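Local coordinates for uncharacterized protein (Gallus gallus, PDB 3WXB) that reduces carbonyl compounds as an NAD(P)H-dependent carbonyl reductase of the short-chain dehydrogenase/reductase family, at residues Ser134-Tyr137 and Thr138-Ile142; Tyr188-Gln191 and Tyr192-Leu196. All blocks are in the same frame, centred on the assembly; numbering follows the deposited sequence.

Both contacts are local, and they follow each other along the chain without nesting or crossing. Contact 1 comes first, near the start of the long helix 130-160, where it spans turns of one helix. The chain then runs through strand 173-177 of the parallel Rossmann sheet and enters the loop that leads to helix 196-216. Contact 2 closes a turn in this loop and ends at the first residue of that helix. Their centres lie about 18 Å apart and their nearest atoms about 7 Å apart, without touching. Helix 196-216 relates the two: contact 1 packs against it, contact 2 leads into it, and both also meet the second subunit.

Contact 1 (Ser134-Tyr137 and Thr138-Ile142); sequences SEVY and TTNTI
Tyr137 O takes two backbone donors at once: Thr141 N at 2.9 Å, tilted out of the carbonyl plane, and Ile142 N at 3.0 Å, in that plane and with the straighter N-H (164° against 140°). The second is a pi-type turn, which widens helix 130-160 here; one residue earlier, Asn140 N bonds Val136 O in the ordinary alpha pattern at 2.8 Å. With CG anti to the backbone N (chi1 -165°), the Tyr137 ring extends outward from the helix beside Thr141 and Ile142 of the wide turn. Thr141 CB sits over one face, 3.9 Å from the ring centroid, as a CH-pi contact, while Ile142 CG1 meets CE1 obliquely at 3.7 Å. With an alanine in place of Tyr137, Thr141 CB and Ile142 CG1 would probably lose their aromatic partner, and the Tyr137 ring of the second subunit its stacking mate. Val136 and Asn140 run side by side, CG1 of the valine 3.5 Å from ND2 of the asparagine, whose amide N-H groups go to Ile119 O and Ser201 OG. Thr139 touches the bound NADPH. The wide turn beside Asn140 is consistent with the helix distortion at the conserved asparagine of classical short-chain dehydrogenases.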
ATOM      1  N   SER A 134       7.843  -6.492   5.306  1.00 25.26           N
ATOM      2  CA  SER A 134       7.328  -6.002   6.544  1.00 24.99           C
ATOM      3  C   SER A 134       8.064  -4.777   7.131  1.00 25.29           C
ATOM      4  O   SER A 134       7.438  -3.796   7.642  1.00 29.32           O
ATOM      5  CB  SER A 134       7.240  -7.195   7.528  1.00 28.19           C
ATOM      6  OG  SER A 134       6.507  -6.803   8.671  1.00 37.73           O
ATOM      7  N   GLU A 135       9.379  -4.752   7.050  1.00 28.08           N
ATOM      8  CA  GLU A 135      10.095  -3.615   7.603  1.00 29.06           C
ATOM      9  C   GLU A 135       9.878  -2.293   6.824  1.00 26.73           C
ATOM     10  O   GLU A 135       9.813  -1.209   7.422  1.00 25.90           O
ATOM     11  CB  GLU A 135      11.588  -3.908   7.719  1.00 29.31           C
ATOM     12  CG  GLU A 135      11.828  -4.920   8.915  1.00 33.35           C
ATOM     13  CD  GLU A 135      13.270  -5.326   9.082  1.00 34.38           C
ATOM     14  OE1 GLU A 135      14.099  -4.997   8.226  1.00 35.65           O
ATOM     15  OE2 GLU A 135      13.555  -5.987  10.108  1.00 38.40           O
ATOM     16  N   VAL A 136       9.864  -2.409   5.514  1.00 26.11           N
ATOM     17  CA  VAL A 136       9.734  -1.241   4.618  1.00 26.13           C
ATOM     18  C   VAL A 136       8.315  -0.705   4.780  1.00 24.26           C
ATOM     19  O   VAL A 136       8.099   0.505   4.868  1.00 24.71           O
ATOM     20  CB  VAL A 136      10.048  -1.606   3.116  1.00 25.50           C
ATOM     21  CG1 VAL A 136       9.817  -0.369   2.156  1.00 25.39           C
ATOM     22  CG2 VAL A 136      11.550  -2.047   2.946  1.00 23.07           C
ATOM     23  N   TYR A 137       7.355  -1.608   4.924  1.00 23.57           N
ATOM     24  CA  TYR A 137       5.972  -1.217   5.257  1.00 25.99           C
ATOM     25  C   TYR A 137       5.810  -0.509   6.603  1.00 30.39           C
ATOM     26  O   TYR A 137       5.095   0.530   6.736  1.00 23.53           O
ATOM     27  CB  TYR A 137       5.067  -2.415   5.275  1.00 19.84           C
ATOM     28  CG  TYR A 137       3.581  -2.100   5.261  1.00 21.60           C
ATOM     29  CD1 TYR A 137       2.760  -2.399   6.369  1.00 20.98           C
ATOM     30  CD2 TYR A 137       2.990  -1.486   4.121  1.00 24.24           C
ATOM     31  CE1 TYR A 137       1.382  -2.125   6.361  1.00 20.45           C
ATOM     32  CE2 TYR A 137       1.638  -1.221   4.078  1.00 28.66           C
ATOM     33  CZ  TYR A 137       0.840  -1.520   5.188  1.00 25.31           C
ATOM     34  OH  TYR A 137      -0.483  -1.255   5.119  1.00 28.45           O
ATOM     35  N   THR A 138       6.426  -1.081   7.636  1.00 27.12           N
ATOM     36  CA  THR A 138       6.290  -0.383   8.886  1.00 26.73           C
ATOM     37  C   THR A 138       6.915   1.019   8.899  1.00 21.09           C
ATOM     38  O   THR A 138       6.344   1.927   9.464  1.00 25.05           O
ATOM     39  CB  THR A 138       6.507  -1.229  10.209  1.00 26.63           C
ATOM     40  OG1 THR A 138       7.517  -0.654  11.032  1.00 35.00           O
ATOM     41  CG2 THR A 138       6.598  -2.641   9.986  1.00 20.65           C
ATOM     42  N   THR A 139       8.061   1.192   8.277  1.00 22.46           N
ATOM     43  CA  THR A 139       8.707   2.514   8.184  1.00 24.15           C
ATOM     44  C   THR A 139       7.945   3.520   7.237  1.00 27.61           C
ATOM     45  O   THR A 139       7.776   4.715   7.558  1.00 24.00           O
ATOM     46  CB  THR A 139      10.113   2.378   7.581  1.00 27.13           C
ATOM     47  OG1 THR A 139      10.891   1.479   8.399  1.00 32.51           O
ATOM     48  CG2 THR A 139      10.831   3.723   7.504  1.00 25.85           C
ATOM     49  N   ASN A 140       7.540   3.020   6.074  1.00 23.02           N
ATOM     50  CA  ASN A 140       6.961   3.893   5.029  1.00 21.83           C
ATOM     51  C   ASN A 140       5.493   4.136   5.152  1.00 21.98           C
ATOM     52  O   ASN A 140       4.950   5.116   4.604  1.00 23.08           O
ATOM     53  CB  ASN A 140       7.302   3.333   3.632  1.00 20.53           C
ATOM     54  CG  ASN A 140       8.771   3.476   3.296  1.00 21.77           C
ATOM     55  OD1 ASN A 140       9.577   3.971   4.123  1.00 27.26           O
ATOM     56  ND2 ASN A 140       9.153   3.074   2.085  1.00 19.75           N
ATOM     57  N   THR A 141       4.799   3.234   5.810  1.00 24.95           N
ATOM     58  CA  THR A 141       3.334   3.295   5.807  1.00 22.25           C
ATOM     59  C   THR A 141       2.767   3.329   7.178  1.00 26.77           C
ATOM     60  O   THR A 141       1.959   4.207   7.497  1.00 22.09           O
ATOM     61  CB  THR A 141       2.685   2.087   5.033  1.00 19.66           C
ATOM     62  OG1 THR A 141       3.343   1.900   3.775  1.00 21.83           O
ATOM     63  CG2 THR A 141       1.174   2.327   4.830  1.00 26.01           C
ATOM     64  N   ILE A 142       3.176   2.385   8.039  1.00 22.63           N
ATOM     65  CA  ILE A 142       2.579   2.377   9.379  1.00 23.02           C
ATOM     66  C   ILE A 142       3.067   3.595  10.210  1.00 21.15           C
ATOM     67  O   ILE A 142       2.271   4.201  10.924  1.00 24.47           O
ATOM     68  CB  ILE A 142       2.889   1.034  10.171  1.00 23.72           C
ATOM     69  CG1 ILE A 142       2.324  -0.180   9.415  1.00 24.29           C
ATOM     70  CG2 ILE A 142       2.352   1.115  11.636  1.00 21.73           C
ATOM     71  CD1 ILE A 142       2.659  -1.637  10.085  1.00 22.79           C
TER

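Contact 2 (Tyr188-Gln191 and Tyr192-Leu196); sequences YLWQ and YGQAL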
ATOM      1  N   TYR A 188       6.885   4.070 -11.828  1.00 27.56           N
ATOM      2  CA  TYR A 188       8.012   4.881 -12.267  1.00 29.27           C
ATOM      3  C   TYR A 188       9.333   4.154 -11.946  1.00 29.35           C
ATOM      4  O   TYR A 188       9.449   3.535 -10.860  1.00 26.87           O
ATOM      5  CB  TYR A 188       7.962   6.216 -11.490  1.00 28.79           C
ATOM      6  CG  TYR A 188       8.998   7.264 -11.815  1.00 31.07           C
ATOM      7  CD1 TYR A 188       9.253   7.646 -13.146  1.00 41.47           C
ATOM      8  CD2 TYR A 188       9.667   7.955 -10.773  1.00 39.03           C
ATOM      9  CE1 TYR A 188      10.185   8.651 -13.447  1.00 43.49           C
ATOM     10  CE2 TYR A 188      10.591   8.985 -11.049  1.00 40.45           C
ATOM     11  CZ  TYR A 188      10.852   9.325 -12.398  1.00 47.41           C
ATOM     12  OH  TYR A 188      11.780  10.321 -12.698  1.00 50.62           O
ATOM     13  N   LEU A 189      10.293   4.245 -12.857  1.00 27.26           N
ATOM     14  CA  LEU A 189      11.685   3.736 -12.644  1.00 29.77           C
ATOM     15  C   LEU A 189      11.806   2.223 -12.553  1.00 30.42           C
ATOM     16  O   LEU A 189      12.776   1.687 -11.982  1.00 29.95           O
ATOM     17  CB  LEU A 189      12.361   4.424 -11.445  1.00 31.08           C
ATOM     18  CG  LEU A 189      12.690   5.938 -11.704  1.00 32.95           C
ATOM     19  CD1 LEU A 189      13.191   6.694 -10.408  1.00 28.98           C
ATOM     20  CD2 LEU A 189      13.717   6.100 -12.860  1.00 33.87           C
ATOM     21  N   TRP A 190      10.827   1.526 -13.137  1.00 28.84           N
ATOM     22  CA  TRP A 190      10.776   0.039 -13.110  1.00 29.10           C
ATOM     23  C   TRP A 190      12.072  -0.625 -13.631  1.00 29.84           C
ATOM     24  O   TRP A 190      12.542  -1.584 -13.067  1.00 29.33           O
ATOM     25  CB  TRP A 190       9.566  -0.487 -13.921  1.00 28.96           C
ATOM     26  CG  TRP A 190       9.529  -2.022 -13.934  1.00 33.19           C
ATOM     27  CD1 TRP A 190       9.919  -2.840 -14.956  1.00 36.41           C
ATOM     28  CD2 TRP A 190       9.224  -2.897 -12.812  1.00 30.39           C
ATOM     29  NE1 TRP A 190       9.777  -4.167 -14.576  1.00 33.82           N
ATOM     30  CE2 TRP A 190       9.346  -4.226 -13.275  1.00 32.32           C
ATOM     31  CE3 TRP A 190       8.755  -2.678 -11.507  1.00 28.16           C
ATOM     32  CZ2 TRP A 190       9.077  -5.328 -12.463  1.00 31.64           C
ATOM     33  CZ3 TRP A 190       8.482  -3.776 -10.694  1.00 28.58           C
ATOM     34  CH2 TRP A 190       8.653  -5.083 -11.172  1.00 26.50           C
ATOM     35  N   GLN A 191      12.618  -0.087 -14.721  1.00 33.15           N
ATOM     36  CA  GLN A 191      13.848  -0.546 -15.345  1.00 34.55           C
ATOM     37  C   GLN A 191      15.071  -0.311 -14.457  1.00 37.48           C
ATOM     38  O   GLN A 191      15.999  -1.152 -14.427  1.00 33.86           O
ATOM     39  CB  GLN A 191      14.005   0.104 -16.753  1.00 41.63           C
ATOM     40  CG  GLN A 191      13.652   1.648 -16.847  1.00 53.01           C
ATOM     41  CD  GLN A 191      12.123   2.006 -16.713  1.00 51.94           C
ATOM     42  OE1 GLN A 191      11.270   1.486 -17.436  1.00 63.87           O
ATOM     43  NE2 GLN A 191      11.807   2.904 -15.794  1.00 55.77           N
ATOM     44  N   TYR A 192      15.043   0.776 -13.668  1.00 33.35           N
ATOM     45  CA  TYR A 192      16.076   1.061 -12.679  1.00 32.83           C
ATOM     46  C   TYR A 192      16.024   0.119 -11.449  1.00 31.45           C
ATOM     47  O   TYR A 192      17.042  -0.294 -10.944  1.00 32.25           O
ATOM     48  CB  TYR A 192      15.943   2.522 -12.250  1.00 32.51           C
ATOM     49  CG  TYR A 192      16.913   2.985 -11.206  1.00 34.81           C
ATOM     50  CD1 TYR A 192      18.246   3.261 -11.528  1.00 35.14           C
ATOM     51  CD2 TYR A 192      16.486   3.256  -9.908  1.00 30.23           C
ATOM     52  CE1 TYR A 192      19.151   3.717 -10.531  1.00 33.24           C
ATOM     53  CE2 TYR A 192      17.390   3.683  -8.926  1.00 33.91           C
ATOM     54  CZ  TYR A 192      18.717   3.910  -9.256  1.00 24.50           C
ATOM     55  OH  TYR A 192      19.565   4.335  -8.256  1.00 30.10           O
ATOM     56  N   GLY A 193      14.847  -0.221 -10.967  1.00 31.57           N
ATOM     57  CA  GLY A 193      14.747  -1.054  -9.797  1.00 30.26           C
ATOM     58  C   GLY A 193      13.330  -1.492  -9.539  1.00 30.64           C
ATOM     59  O   GLY A 193      12.396  -0.645  -9.556  1.00 26.72           O
ATOM     60  N   GLN A 194      13.158  -2.794  -9.235  1.00 28.71           N
ATOM     61  CA  GLN A 194      11.833  -3.367  -9.010  1.00 25.74           C
ATOM     62  C   GLN A 194      11.328  -2.942  -7.648  1.00 26.81           C
ATOM     63  O   GLN A 194      10.215  -2.412  -7.522  1.00 28.30           O
ATOM     64  CB  GLN A 194      11.856  -4.899  -9.130  1.00 28.77           C
ATOM     65  CG  GLN A 194      12.219  -5.328 -10.562  1.00 35.33           C
ATOM     66  CD  GLN A 194      12.212  -6.849 -10.779  1.00 39.01           C
ATOM     67  OE1 GLN A 194      12.226  -7.621  -9.845  1.00 35.03           O
ATOM     68  NE2 GLN A 194      12.210  -7.252 -12.028  1.00 41.29           N
ATOM     69  N   ALA A 195      12.131  -3.215  -6.621  1.00 26.52           N
ATOM     70  CA  ALA A 195      11.865  -2.747  -5.243  1.00 25.44           C
ATOM     71  C   ALA A 195      10.399  -2.848  -4.824  1.00 26.59           C
ATOM     72  O   ALA A 195       9.791  -1.867  -4.378  1.00 24.43           O
ATOM     73  CB  ALA A 195      12.394  -1.331  -5.092  1.00 27.38           C
ATOM     74  N   LEU A 196       9.849  -4.066  -4.911  1.00 24.53           N
ATOM     75  CA  LEU A 196       8.477  -4.299  -4.580  1.00 25.49           C
ATOM     76  C   LEU A 196       8.088  -3.821  -3.215  1.00 27.62           C
ATOM     77  O   LEU A 196       7.033  -3.206  -3.049  1.00 24.52           O
ATOM     78  CB  LEU A 196       8.157  -5.786  -4.693  1.00 25.48           C
ATOM     79  CG  LEU A 196       7.688  -6.293  -6.048  1.00 32.30           C
ATOM     80  CD1 LEU A 196       8.752  -5.992  -7.129  1.00 30.82           C
ATOM     81  CD2 LEU A 196       7.400  -7.860  -5.969  1.00 22.93           C
TER
HETATM   82  O   HOH W   1      13.139  -4.254 -13.536  1.00 39.29           O
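The six-membered ring of Trp190 has the aliphatic part of Gln194 on one face: CG of the glutamine stands 3.8 Å from the ring centroid, 21° off the normal, in a CH-pi contact offset toward the rim. Water 1 lies over the same face, also near the rim. Beyond CG the glutamine chain runs extended, which carries its amide past the CZ2 rim of the indole, with the two planes only 19° apart and NE2 3.7 Å from Trp190 CZ2. Leu196 CD1 approaches the indole obliquely, 4.1 Å from CH2. Trp190 reaches these partners because its CG is anti to the backbone N (chi1 178°), so that the ring swings forward along the chain. The water donates to Trp190 O at 2.8 Å and accepts a weak bond from Gln194 NE2, while OE1 of the same amide is held by Ile125 N. The backbone of Leu189-Gly193 makes an alpha-turn: Gly193 N donates to Leu189 O at 3.0 Å, nearly along the C=O axis. This turn lies in the loop between strand 173-177 and helix 196-216, the helix that brings Tyr198 and Lys202 to the NADPH, and Ala195 is the N-cap of that helix. Gly193 then leaves the turn in an extended conformation. On the turn itself Leu189 and Tyr192 meet through their CB atoms at 4.1 Å. Arg199 hydrogen-bonds the carbonyls of Tyr188, Gly193 and Gln194, fastening the loop to the helix it enters.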